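Local atomic coordinates of transcriptional regulator, IclR family (PDB entry 5TJJ), a protein that probably binds DNA and regulates transcription, joining a helix-turn-helix domain to a GAF-like C-terminal domain. Residues Asp5-Pro9 against Ser10-Ala14; Leu38-Asn41 against Lys42-Leu46; Arg161-Arg164 against Glu165-Ala169; Tyr67-Gly70 against Pro71-Pro75; Leu46-Leu49 against Arg50-Arg54. All blocks are in the same frame, centred on the assembly; numbering follows the deposited sequence.

Contact 1: Asp5-Pro9 against Ser10-Ala14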
loop_
_atom_site.group_PDB
_atom_site.type_symbol
_atom_site.label_atom_id
_atom_site.label_comp_id
_atom_site.label_asym_id
_atom_site.label_seq_id
_atom_site.Cartn_x
_atom_site.Cartn_y
_atom_site.Cartn_z
ATOM N N ASP A 5 -24.841 5.396 14.077
ATOM C CA ASP A 5 -24.464 6.743 14.513
ATOM C C ASP A 5 -22.955 6.924 14.564
ATOM O O ASP A 5 -22.496 8.002 14.901
ATOM C CB ASP A 5 -24.990 7.046 15.927
ATOM C CG ASP A 5 -26.489 6.914 16.054
ATOM O OD1 ASP A 5 -27.199 6.865 15.033
ATOM O OD2 ASP A 5 -26.960 6.863 17.206
ATOM N N TYR A 6 -22.189 5.875 14.287
ATOM C CA TYR A 6 -20.744 5.977 14.183
ATOM C C TYR A 6 -20.315 5.955 12.729
ATOM O O TYR A 6 -19.148 5.863 12.449
ATOM C CB TYR A 6 -20.057 4.886 15.040
ATOM C CG TYR A 6 -20.330 5.078 16.541
ATOM C CD1 TYR A 6 -19.481 5.855 17.335
ATOM C CD2 TYR A 6 -21.454 4.530 17.142
ATOM C CE1 TYR A 6 -19.740 6.062 18.687
ATOM C CE2 TYR A 6 -21.722 4.730 18.491
ATOM C CZ TYR A 6 -20.862 5.489 19.261
ATOM O OH TYR A 6 -21.123 5.670 20.593
ATOM N N GLN A 7 -21.274 6.084 11.813
ATOM C CA GLN A 7 -21.029 6.125 10.375
ATOM C C GLN A 7 -20.962 7.604 9.955
ATOM O O GLN A 7 -21.933 8.330 10.144
ATOM C CB GLN A 7 -22.169 5.355 9.662
ATOM C CG GLN A 7 -22.133 5.342 8.141
ATOM C CD GLN A 7 -20.778 4.939 7.579
ATOM O OE1 GLN A 7 -20.080 4.093 8.133
ATOM N NE2 GLN A 7 -20.408 5.543 6.471
ATOM N N VAL A 8 -19.819 8.063 9.437
ATOM C CA VAL A 8 -19.614 9.503 9.069
ATOM C C VAL A 8 -19.610 9.646 7.545
ATOM O O VAL A 8 -18.597 9.306 6.893
ATOM C CB VAL A 8 -18.282 10.102 9.598
ATOM C CG1 VAL A 8 -18.210 11.591 9.295
ATOM C CG2 VAL A 8 -18.143 9.884 11.082
ATOM N N PRO A 9 -20.710 10.165 6.964
ATOM C CA PRO A 9 -20.840 10.120 5.482
ATOM C C PRO A 9 -19.779 10.866 4.665
ATOM O O PRO A 9 -19.491 10.454 3.556
ATOM C CB PRO A 9 -22.224 10.741 5.228
ATOM C CG PRO A 9 -22.955 10.593 6.530
ATOM C CD PRO A 9 -21.920 10.741 7.595
ATOM N N SER A 10 -19.211 11.942 5.207
ATOM C CA SER A 10 -18.139 12.666 4.506
ATOM C C SER A 10 -16.825 11.879 4.424
ATOM O O SER A 10 -16.095 12.053 3.456
ATOM C CB SER A 10 -17.897 14.074 5.082
ATOM O OG SER A 10 -17.448 14.003 6.420
ATOM N N VAL A 11 -16.557 11.008 5.392
ATOM C CA VAL A 11 -15.340 10.188 5.383
ATOM C C VAL A 11 -15.555 8.988 4.483
ATOM O O VAL A 11 -14.636 8.552 3.792
ATOM C CB VAL A 11 -14.954 9.751 6.810
ATOM C CG1 VAL A 11 -13.747 8.823 6.814
ATOM C CG2 VAL A 11 -14.709 10.990 7.665
ATOM N N ALA A 12 -16.785 8.475 4.457
ATOM C CA ALA A 12 -17.174 7.428 3.490
ATOM C C ALA A 12 -17.023 7.900 2.051
ATOM O O ALA A 12 -16.644 7.127 1.195
ATOM C CB ALA A 12 -18.608 6.962 3.738
ATOM N N LEU A 13 -17.321 9.176 1.796
ATOM C CA LEU A 13 -17.226 9.759 0.444
ATOM C C LEU A 13 -15.755 9.999 0.086
ATOM O O LEU A 13 -15.337 9.761 -1.036
ATOM C CB LEU A 13 -18.043 11.061 0.354
ATOM C CG LEU A 13 -17.979 11.849 -0.969
ATOM C CD1 LEU A 13 -18.592 11.054 -2.104
ATOM C CD2 LEU A 13 -18.654 13.208 -0.835
ATOM N N ALA A 14 -14.971 10.478 1.044
ATOM C CA ALA A 14 -13.526 10.616 0.842
ATOM C C ALA A 14 -12.933 9.284 0.359
ATOM O O ALA A 14 -12.223 9.249 -0.632
ATOM C CB ALA A 14 -12.841 11.092 2.118
#

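Contact 2: Leu38-Asn41 against Lys42-Leu46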
loop_
_atom_site.group_PDB
_atom_site.type_symbol
_atom_site.label_atom_id
_atom_site.label_comp_id
_atom_site.label_asym_id
_atom_site.label_seq_id
_atom_site.Cartn_x
_atom_site.Cartn_y
_atom_site.Cartn_z
ATOM N N LEU A 38 -19.801 9.018 -9.148
ATOM C CA LEU A 38 -20.223 8.621 -7.812
ATOM C C LEU A 38 -21.721 8.831 -7.561
ATOM O O LEU A 38 -22.266 8.252 -6.625
ATOM C CB LEU A 38 -19.415 9.371 -6.747
ATOM C CG LEU A 38 -17.913 9.216 -6.821
ATOM C CD1 LEU A 38 -17.232 10.049 -5.750
ATOM C CD2 LEU A 38 -17.529 7.745 -6.708
ATOM N N GLY A 39 -22.376 9.666 -8.366
ATOM C CA GLY A 39 -23.775 10.016 -8.139
ATOM C C GLY A 39 -23.965 10.887 -6.904
ATOM O O GLY A 39 -24.949 10.727 -6.174
ATOM N N VAL A 40 -23.030 11.811 -6.683
ATOM C CA VAL A 40 -23.088 12.744 -5.573
ATOM C C VAL A 40 -23.126 14.165 -6.120
ATOM O O VAL A 40 -22.620 14.449 -7.203
ATOM C CB VAL A 40 -21.889 12.546 -4.627
ATOM C CG1 VAL A 40 -21.797 13.650 -3.557
ATOM C CG2 VAL A 40 -22.006 11.168 -3.974
ATOM N N ASN A 41 -23.785 15.039 -5.373
ATOM C CA ASN A 41 -23.835 16.459 -5.670
ATOM C C ASN A 41 -22.407 17.050 -5.791
ATOM O O ASN A 41 -21.571 16.822 -4.913
ATOM C CB ASN A 41 -24.651 17.122 -4.558
ATOM C CG ASN A 41 -24.402 18.588 -4.448
ATOM O OD1 ASN A 41 -23.402 19.011 -3.867
ATOM N ND2 ASN A 41 -25.308 19.381 -4.995
ATOM N N LYS A 42 -22.150 17.801 -6.870
ATOM C CA LYS A 42 -20.803 18.360 -7.163
ATOM C C LYS A 42 -20.204 19.231 -6.055
ATOM O O LYS A 42 -19.010 19.178 -5.824
ATOM C CB LYS A 42 -20.797 19.177 -8.466
ATOM C CG LYS A 42 -20.665 18.327 -9.710
ATOM C CD LYS A 42 -20.981 19.105 -10.985
ATOM C CE LYS A 42 -19.769 19.889 -11.464
ATOM N NZ LYS A 42 -20.062 20.716 -12.675
ATOM N N THR A 43 -21.024 20.056 -5.411
ATOM C CA THR A 43 -20.557 20.865 -4.295
ATOM C C THR A 43 -20.050 20.006 -3.144
ATOM O O THR A 43 -18.966 20.226 -2.652
ATOM C CB THR A 43 -21.665 21.813 -3.805
ATOM O OG1 THR A 43 -21.988 22.706 -4.866
ATOM C CG2 THR A 43 -21.221 22.624 -2.576
ATOM N N THR A 44 -20.836 19.020 -2.733
ATOM C CA THR A 44 -20.418 18.040 -1.717
ATOM C C THR A 44 -19.042 17.475 -2.044
ATOM O O THR A 44 -18.162 17.451 -1.186
ATOM C CB THR A 44 -21.474 16.911 -1.584
ATOM O OG1 THR A 44 -22.760 17.501 -1.388
ATOM C CG2 THR A 44 -21.188 16.013 -0.417
ATOM N N CYS A 45 -18.856 17.065 -3.297
ATOM C CA CYS A 45 -17.555 16.590 -3.792
ATOM C C CYS A 45 -16.409 17.570 -3.710
ATOM O O CYS A 45 -15.280 17.170 -3.447
ATOM C CB CYS A 45 -17.643 16.228 -5.265
ATOM S SG CYS A 45 -18.175 14.557 -5.525
ATOM N N LEU A 46 -16.682 18.826 -4.024
ATOM C CA LEU A 46 -15.630 19.827 -4.043
ATOM C C LEU A 46 -15.035 19.961 -2.648
ATOM O O LEU A 46 -13.821 19.891 -2.488
ATOM C CB LEU A 46 -16.124 21.194 -4.577
ATOM C CG LEU A 46 -15.005 22.196 -4.912
ATOM C CD1 LEU A 46 -13.921 21.561 -5.807
ATOM C CD2 LEU A 46 -15.520 23.491 -5.527
#

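Contact 3: Arg161-Arg164 against Glu165-Ala169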
loop_
_atom_site.group_PDB
_atom_site.type_symbol
_atom_site.label_atom_id
_atom_site.label_comp_id
_atom_site.label_asym_id
_atom_site.label_seq_id
_atom_site.Cartn_x
_atom_site.Cartn_y
_atom_site.Cartn_z
ATOM N N ARG A 161 -4.972 -27.348 -22.913
ATOM C CA ARG A 161 -3.627 -27.867 -22.674
ATOM C C ARG A 161 -3.622 -28.808 -21.471
ATOM O O ARG A 161 -3.126 -29.930 -21.556
ATOM C CB ARG A 161 -2.571 -26.751 -22.474
ATOM C CG ARG A 161 -1.142 -27.289 -22.289
ATOM C CD ARG A 161 -0.099 -26.215 -22.039
ATOM N NE ARG A 161 -0.408 -25.384 -20.861
ATOM C CZ ARG A 161 -0.313 -25.784 -19.585
ATOM N NH1 ARG A 161 0.037 -27.033 -19.269
ATOM N NH2 ARG A 161 -0.614 -24.934 -18.623
ATOM N N VAL A 162 -4.169 -28.345 -20.354
ATOM C CA VAL A 162 -4.168 -29.133 -19.113
ATOM C C VAL A 162 -4.947 -30.455 -19.274
ATOM O O VAL A 162 -4.482 -31.521 -18.819
ATOM C CB VAL A 162 -4.697 -28.298 -17.942
ATOM C CG1 VAL A 162 -4.905 -29.161 -16.709
ATOM C CG2 VAL A 162 -3.721 -27.159 -17.625
ATOM N N LEU A 163 -6.084 -30.381 -19.965
ATOM C CA LEU A 163 -6.870 -31.561 -20.289
ATOM C C LEU A 163 -6.186 -32.557 -21.218
ATOM O O LEU A 163 -6.185 -33.742 -20.917
ATOM C CB LEU A 163 -8.274 -31.196 -20.812
ATOM C CG LEU A 163 -9.367 -31.193 -19.712
ATOM C CD1 LEU A 163 -9.179 -30.124 -18.646
ATOM C CD2 LEU A 163 -10.740 -31.017 -20.336
ATOM N N ARG A 164 -5.622 -32.100 -22.331
ATOM C CA ARG A 164 -4.842 -32.974 -23.202
ATOM C C ARG A 164 -3.712 -33.711 -22.444
ATOM O O ARG A 164 -3.410 -34.851 -22.762
ATOM C CB ARG A 164 -4.196 -32.194 -24.349
ATOM C CG ARG A 164 -5.094 -31.629 -25.454
ATOM C CD ARG A 164 -5.828 -32.681 -26.297
ATOM N NE ARG A 164 -7.092 -33.061 -25.663
ATOM C CZ ARG A 164 -8.186 -32.293 -25.595
ATOM N NH1 ARG A 164 -8.220 -31.068 -26.160
ATOM N NH2 ARG A 164 -9.254 -32.752 -24.944
ATOM N N GLU A 165 -3.086 -33.053 -21.470
ATOM C CA GLU A 165 -1.950 -33.614 -20.708
ATOM C C GLU A 165 -2.344 -34.596 -19.601
ATOM O O GLU A 165 -1.471 -35.149 -18.912
ATOM C CB GLU A 165 -1.086 -32.487 -20.124
ATOM C CG GLU A 165 -0.349 -31.660 -21.190
ATOM C CD GLU A 165 0.317 -30.384 -20.693
ATOM O OE1 GLU A 165 0.209 -30.105 -19.486
ATOM O OE2 GLU A 165 0.949 -29.642 -21.515
ATOM N N GLY A 166 -3.646 -34.808 -19.413
ATOM C CA GLY A 166 -4.122 -35.890 -18.562
ATOM C C GLY A 166 -4.404 -35.439 -17.140
ATOM O O GLY A 166 -3.510 -34.940 -16.424
ATOM N N LEU A 167 -5.669 -35.601 -16.761
ATOM C CA LEU A 167 -6.130 -35.424 -15.394
ATOM C C LEU A 167 -5.882 -36.709 -14.604
ATOM O O LEU A 167 -6.386 -37.778 -14.968
ATOM C CB LEU A 167 -7.614 -35.086 -15.392
ATOM C CG LEU A 167 -7.902 -33.738 -16.032
ATOM C CD1 LEU A 167 -9.396 -33.502 -16.171
ATOM C CD2 LEU A 167 -7.271 -32.631 -15.214
ATOM N N LYS A 168 -5.091 -36.595 -13.540
ATOM C CA LYS A 168 -4.656 -37.755 -12.765
ATOM C C LYS A 168 -5.702 -38.096 -11.713
ATOM O O LYS A 168 -6.123 -37.224 -10.943
ATOM C CB LYS A 168 -3.316 -37.470 -12.099
ATOM C CG LYS A 168 -2.572 -38.723 -11.695
ATOM C CD LYS A 168 -1.972 -38.588 -10.308
ATOM C CE LYS A 168 -1.083 -39.783 -9.983
ATOM N NZ LYS A 168 -0.669 -39.723 -8.556
ATOM N N ALA A 169 -6.108 -39.363 -11.683
ATOM C CA ALA A 169 -7.180 -39.841 -10.801
ATOM C C ALA A 169 -6.652 -40.213 -9.409
ATOM O O ALA A 169 -6.137 -41.319 -9.223
ATOM C CB ALA A 169 -7.882 -41.041 -11.441
#

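Contact 4: Tyr67-Gly70 against Pro71-Pro75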
loop_
_atom_site.group_PDB
_atom_site.type_symbol
_atom_site.label_atom_id
_atom_site.label_comp_id
_atom_site.label_asym_id
_atom_site.label_seq_id
_atom_site.Cartn_x
_atom_site.Cartn_y
_atom_site.Cartn_z
ATOM N N TYR A 67 -8.138 16.044 -10.909
ATOM C CA TYR A 67 -7.690 15.561 -9.618
ATOM C C TYR A 67 -7.116 14.156 -9.774
ATOM O O TYR A 67 -7.513 13.389 -10.666
ATOM C CB TYR A 67 -8.862 15.517 -8.614
ATOM C CG TYR A 67 -9.488 16.868 -8.292
ATOM C CD1 TYR A 67 -9.032 17.639 -7.219
ATOM C CD2 TYR A 67 -10.537 17.378 -9.057
ATOM C CE1 TYR A 67 -9.614 18.874 -6.915
ATOM C CE2 TYR A 67 -11.106 18.614 -8.769
ATOM C CZ TYR A 67 -10.649 19.361 -7.693
ATOM O OH TYR A 67 -11.215 20.597 -7.414
ATOM N N SER A 68 -6.204 13.811 -8.874
ATOM C CA SER A 68 -5.547 12.525 -8.903
ATOM C C SER A 68 -5.103 12.160 -7.519
ATOM O O SER A 68 -5.073 13.024 -6.625
ATOM C CB SER A 68 -4.329 12.583 -9.815
ATOM O OG SER A 68 -3.519 13.687 -9.457
ATOM N N LEU A 69 -4.773 10.879 -7.349
ATOM C CA LEU A 69 -4.207 10.409 -6.083
ATOM C C LEU A 69 -2.979 11.215 -5.684
ATOM O O LEU A 69 -2.046 11.338 -6.459
ATOM C CB LEU A 69 -3.841 8.934 -6.155
ATOM C CG LEU A 69 -5.022 7.960 -6.255
ATOM C CD1 LEU A 69 -4.543 6.523 -6.171
ATOM C CD2 LEU A 69 -6.066 8.216 -5.174
ATOM N N GLY A 70 -2.995 11.758 -4.467
ATOM C CA GLY A 70 -1.891 12.567 -3.958
ATOM C C GLY A 70 -0.744 11.742 -3.376
ATOM O O GLY A 70 -0.926 10.561 -3.071
ATOM N N PRO A 71 0.421 12.373 -3.168
ATOM C CA PRO A 71 1.622 11.633 -2.780
ATOM C C PRO A 71 1.699 11.100 -1.340
ATOM O O PRO A 71 2.500 10.213 -1.083
ATOM C CB PRO A 71 2.749 12.637 -3.039
ATOM C CG PRO A 71 2.116 13.995 -2.876
ATOM C CD PRO A 71 0.674 13.822 -3.279
ATOM N N TYR A 72 0.895 11.611 -0.426
ATOM C CA TYR A 72 0.915 11.129 0.956
ATOM C C TYR A 72 0.454 9.668 1.052
ATOM O O TYR A 72 0.880 8.928 1.945
ATOM C CB TYR A 72 0.046 12.013 1.891
ATOM C CG TYR A 72 0.637 12.183 3.256
ATOM C CD1 TYR A 72 0.758 11.095 4.128
ATOM C CD2 TYR A 72 1.119 13.417 3.675
ATOM C CE1 TYR A 72 1.332 11.240 5.382
ATOM C CE2 TYR A 72 1.692 13.578 4.930
ATOM C CZ TYR A 72 1.791 12.487 5.779
ATOM O OH TYR A 72 2.363 12.636 7.017
ATOM N N LEU A 73 -0.376 9.229 0.114
ATOM C CA LEU A 73 -0.821 7.830 0.093
ATOM C C LEU A 73 0.334 6.823 -0.145
ATOM O O LEU A 73 0.237 5.658 0.227
ATOM C CB LEU A 73 -1.932 7.658 -0.952
ATOM C CG LEU A 73 -3.143 8.590 -0.737
ATOM C CD1 LEU A 73 -4.113 8.511 -1.896
ATOM C CD2 LEU A 73 -3.829 8.296 0.586
ATOM N N ILE A 74 1.443 7.264 -0.720
ATOM C CA ILE A 74 2.547 6.344 -0.995
ATOM C C ILE A 74 3.246 5.853 0.301
ATOM O O ILE A 74 3.439 4.636 0.468
ATOM C CB ILE A 74 3.523 6.922 -2.032
ATOM C CG1 ILE A 74 2.798 7.136 -3.360
ATOM C CG2 ILE A 74 4.708 5.994 -2.260
ATOM C CD1 ILE A 74 3.469 8.138 -4.299
ATOM N N PRO A 75 3.631 6.776 1.204
ATOM C CA PRO A 75 4.234 6.298 2.447
ATOM C C PRO A 75 3.231 5.685 3.396
ATOM O O PRO A 75 3.593 4.802 4.114
ATOM C CB PRO A 75 4.909 7.548 3.037
ATOM C CG PRO A 75 4.173 8.688 2.415
ATOM C CD PRO A 75 3.837 8.229 1.043
#

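Contact 5: Leu46-Leu49 against Arg50-Arg54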
loop_
_atom_site.group_PDB
_atom_site.type_symbol
_atom_site.label_atom_id
_atom_site.label_comp_id
_atom_site.label_asym_id
_atom_site.label_seq_id
_atom_site.Cartn_x
_atom_site.Cartn_y
_atom_site.Cartn_z
ATOM N N LEU A 46 -16.682 18.826 -4.024
ATOM C CA LEU A 46 -15.630 19.827 -4.043
ATOM C C LEU A 46 -15.035 19.961 -2.648
ATOM O O LEU A 46 -13.821 19.891 -2.488
ATOM C CB LEU A 46 -16.124 21.194 -4.577
ATOM C CG LEU A 46 -15.005 22.196 -4.912
ATOM C CD1 LEU A 46 -13.921 21.561 -5.807
ATOM C CD2 LEU A 46 -15.520 23.491 -5.527
ATOM N N ARG A 47 -15.901 20.103 -1.651
ATOM C CA ARG A 47 -15.444 20.308 -0.287
ATOM C C ARG A 47 -14.521 19.175 0.213
ATOM O O ARG A 47 -13.499 19.433 0.866
ATOM C CB ARG A 47 -16.627 20.424 0.669
ATOM C CG ARG A 47 -17.520 21.632 0.507
ATOM C CD ARG A 47 -18.515 21.666 1.665
ATOM N NE ARG A 47 -19.836 22.211 1.285
ATOM C CZ ARG A 47 -20.968 21.505 1.106
ATOM N NH1 ARG A 47 -21.003 20.166 1.238
ATOM N NH2 ARG A 47 -22.083 22.157 0.782
ATOM N N VAL A 48 -14.886 17.941 -0.106
ATOM C CA VAL A 48 -14.111 16.770 0.281
ATOM C C VAL A 48 -12.782 16.722 -0.454
ATOM O O VAL A 48 -11.720 16.578 0.165
ATOM C CB VAL A 48 -14.937 15.499 0.006
ATOM C CG1 VAL A 48 -14.087 14.233 0.047
ATOM C CG2 VAL A 48 -16.104 15.433 0.993
ATOM N N LEU A 49 -12.854 16.852 -1.782
ATOM C CA LEU A 49 -11.660 16.952 -2.633
ATOM C C LEU A 49 -10.671 18.012 -2.177
ATOM O O LEU A 49 -9.491 17.736 -2.036
ATOM C CB LEU A 49 -12.050 17.233 -4.087
ATOM C CG LEU A 49 -12.560 16.015 -4.871
ATOM C CD1 LEU A 49 -13.291 16.443 -6.133
ATOM C CD2 LEU A 49 -11.412 15.097 -5.225
ATOM N N ARG A 50 -11.144 19.228 -1.960
ATOM C CA ARG A 50 -10.254 20.293 -1.521
ATOM C C ARG A 50 -9.683 20.006 -0.102
ATOM O O ARG A 50 -8.554 20.366 0.197
ATOM C CB ARG A 50 -10.950 21.666 -1.603
ATOM C CG ARG A 50 -10.919 22.299 -3.004
ATOM C CD ARG A 50 -11.787 23.568 -3.073
ATOM N NE ARG A 50 -11.350 24.630 -4.014
ATOM C CZ ARG A 50 -10.913 25.863 -3.691
ATOM N NH1 ARG A 50 -10.798 26.252 -2.418
ATOM N NH2 ARG A 50 -10.572 26.722 -4.657
ATOM N N THR A 51 -10.459 19.343 0.753
ATOM C CA THR A 51 -9.985 18.966 2.088
ATOM C C THR A 51 -8.881 17.915 1.968
ATOM O O THR A 51 -7.830 18.052 2.608
ATOM C CB THR A 51 -11.143 18.453 2.961
ATOM O OG1 THR A 51 -12.165 19.442 2.975
ATOM C CG2 THR A 51 -10.708 18.196 4.379
ATOM N N LEU A 52 -9.104 16.913 1.118
ATOM C CA LEU A 52 -8.088 15.898 0.810
ATOM C C LEU A 52 -6.819 16.499 0.198
ATOM O O LEU A 52 -5.710 16.101 0.543
ATOM C CB LEU A 52 -8.654 14.805 -0.129
ATOM C CG LEU A 52 -9.795 13.910 0.387
ATOM C CD1 LEU A 52 -10.330 12.999 -0.701
ATOM C CD2 LEU A 52 -9.385 13.072 1.572
ATOM N N GLU A 53 -6.992 17.457 -0.705
ATOM C CA GLU A 53 -5.876 18.163 -1.335
ATOM C C GLU A 53 -5.012 18.923 -0.328
ATOM O O GLU A 53 -3.794 18.987 -0.469
ATOM C CB GLU A 53 -6.390 19.142 -2.400
ATOM C CG GLU A 53 -5.345 19.502 -3.446
ATOM C CD GLU A 53 -5.547 20.881 -4.074
ATOM O OE1 GLU A 53 -4.570 21.665 -4.053
ATOM O OE2 GLU A 53 -6.660 21.175 -4.602
ATOM N N ARG A 54 -5.652 19.472 0.696
ATOM C CA ARG A 54 -4.967 20.253 1.715
ATOM C C ARG A 54 -4.015 19.336 2.519
ATOM O O ARG A 54 -2.910 19.739 2.878
ATOM C CB ARG A 54 -6.004 21.003 2.582
ATOM C CG ARG A 54 -5.478 22.150 3.416
ATOM C CD ARG A 54 -5.181 21.708 4.855
ATOM N NE ARG A 54 -4.643 22.769 5.735
ATOM C CZ ARG A 54 -3.386 23.225 5.731
ATOM N NH1 ARG A 54 -2.486 22.748 4.861
ATOM N NH2 ARG A 54 -3.026 24.183 6.600
#

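Contact 1: Asp5-Pro9 against Ser10-Ala14
Val8 and Val11 meet at an angle where the chain enters helix 9-21, the methyl CG1 of Val8 lying 3.9 Å from CG2 of Val11. CG1 stands anti to its own backbone N (chi1 -175°), which swings it along the chain toward the first turn; there it also passes 3.8 Å from OG of Ser10. On another side of the turn Gln7 reaches forward through a chain bent at chi2, and its amide nitrogen NE2 comes up to the methyl CB of Ala12 at 3.6 Å. Pro9 is the first residue of the helix; its CB points away from the residues that follow overall, yet still touches Ser10 N.

Val8 holds the N-cap position, and with an aliphatic side chain it offers the helix its carbonyl alone. Val8 O takes two N-H groups: Ala12 N at 3.1 Å, almost in line with the carbonyl, and Val11 N, also at 3.1 Å, from well above the carbonyl plane. Leu13 N bonds to Pro9 O and carries the pattern on.

Val8 and Ser10 also pack against Ser10 and Val8 of the second subunit, whose Thr51 OG1 is hydrogen-bonded to Val8 N. Backbone bonds thus start the helix, while the valine methyls stay available for apolar contact inside the chain and across the dimer.

Contact 2: Leu38-Asn41 against Lys42-Leu46
The side-chain oxygen of Asn41 caps helix 42-54 by gripping Thr44 twice. Thr44 N points at OD1 of Asn41 over 2.8 Å, with an N-H...O angle of 173° and the donor in the plane of the amide. The hydroxyl OG1 of Thr44 gives a second bond to the same OD1, 3.0 Å long, but arrives from above that plane, so the two donors approach the oxygen from distinct directions. With CG of Asn41 roughly anti to the backbone N (chi1 160°), the amide is carried forward over the first turn, where it runs roughly perpendicular to the Thr44 side chain.

The main chain of Asn41 adds its own bond: its carbonyl O accepts from Cys45 N at 3.2 Å, the first i to i+4 link of the new helix. NZ of Lys42 is hydrogen-bonded to Thr32 OG1. Beside these polar groups CG1 of Val40 rests on Thr44, 3.8 Å from CB, and reaches SG of Cys45 at 4.2 Å.

Gly39, with positive phi, is the C-prime residue of a Schellman motif that closes helix 31-38, leaving a very short link between one helix end and the next, the turn of the helix-turn-helix unit. Helix 9-21 packs against this link through Leu13, which touches both Val40 and Thr44, while Cys45 turns to Leu31 and Ala35 of helix 31-38.

Contact 3: Arg161-Arg164 against Glu165-Ala169
Glu165 folds its side chain back over Arg161, one helical turn earlier, and the two meet at a slant. Its carboxylate meets both the aliphatic and the charged part of the arginine: OE2 lies 3.2 Å from CG of Arg161, and OE1 forms a salt bridge with NH1 at 3.1 Å. OE1 comes in at the edge of the guanidinium, near its plane, although the two flat groups are turned 48° against each other. Arg161 runs straight as far as CD and then bends at chi3 (57°), which curls the guanidinium round to the glutamate. NH2 of the same group makes a salt bridge to Asp114, so the arginine is held between two acids.

Here helix 156-164, in the GAF-like C-terminal domain, comes to its end. Glu165 N still bonds to Arg161 O at 3.1 Å, but Gly166 takes positive phi as the helix ends, and its N turns to Leu163 O from well above the carbonyl plane.

Past the glycine, Leu167 brings its methyls back to the helix, CD1 lying 4.2 Å from CD1 of Leu163 and CD2 4.5 Å from CG1 of Val162. Tyr181 of helix 178-191 touches both leucines, and Tyr142 packs on Val162 and Leu167. Arg164 NH2 makes a salt bridge with Glu178 OE2.

Contact 4: Tyr67-Gly70 against Pro71-Pro75
In both Leu69 and Leu73 CG lies opposite the carbonyl carbon and beside the backbone N (chi1 -69° and -56°). In Leu73 the trans second torsion extends CD1, the methyl that does the touching, whereas Leu69 touches with its other branch, CD2. The two side chains are nearly perpendicular where they meet, with CD2 of Leu69 at 3.8 Å from CD1 of Leu73. Leu73 is the fourth residue of a type I beta turn that starts at Gly70, and its CB lies 3.7 Å from Gly70 O.

That carbonyl oxygen also accepts the bond closing the turn, from Leu73 N, weak and 3.5 Å long. Pro71 occupies the second position of the turn, where a ring-fixed phi of -74° suits the type I shape and where it has no N-H to offer. One residue after Leu73, Ile74 N bonds to Pro71 O at 3.2 Å, and the chain goes on into helix 73-83. The turn is the corner at which strand 66-69, the middle strand of the small three-stranded sheet, gives way to the helix leading off toward the C-terminal domain.

Leu18 of helix 9-21 touches both leucines. The OH of Tyr72 is hydrogen-bonded to Gln138 NE2 and its ring makes a cation-pi contact with Lys19, both of the second subunit. With its own closing bond weak, the corner probably owes its shape jointly to the proline ring, the crossed buried leucines and the backbone bonds of Gly70 with Phe57 and Tyr72 with Asp56.

Contact 5: Leu46-Leu49 against Arg50-Arg54
One continuous alpha-helical run, part of helix 42-54, joins the two segments through successive i to i+4 bonds, such as Arg50 N to Leu46 O at 2.8 Å, Thr51 N to Arg47 O at 3.0 Å and Leu52 N to Val48 O at 2.8 Å. This is the second helix of the helix-turn-helix and, as in related regulators, probably the recognition helix.

Leu46 and Arg50 run alongside each other in the same direction, and the arginine lays its methylene chain along the leucine: CD of Arg50 is 4.0 Å from both CG and CD1 of Leu46. CG of Arg50 sits anti to its carbonyl carbon (chi1 -83°), which sets the chain on this course. Val48 and Leu52 make a similar pair on another side of the helix, CG1 to CD1 at 4.0 Å. Arg54 forms a salt bridge to Asp113 of the second subunit.

Val48 faces helix 9-21, Leu52 is shared between that helix and Val11 of the second subunit, and the Leu46-Arg50 side meets Tyr6 of the second subunit. Apolar contact thus serves both the domain's own core and the dimer, with the methylenes of a charged residue contributing to it.

Contacts 1, 2, 4 and 5 cluster at the helix-turn-helix end of the chain, whereas contact 3 lies on the opposite side of the chain's centre, its centre about 47 to 56 Å from theirs. Contacts 2 and 5 share Leu46 and follow one another along helix 42-54, centres about 11 Å apart. Contact 1 packs on both: CD2 of Leu13 reaches CG2 of Thr44 at 3.8 Å and CG2 of Val48, also at 3.8 Å. Contact 4 joins the same helix through Tyr67, whose CD1 is 4.0 Å from CD2 of Leu49. Between contacts 1 and 4 the nearest atoms stay about 8 Å apart, yet both, like contact 5, touch the second subunit.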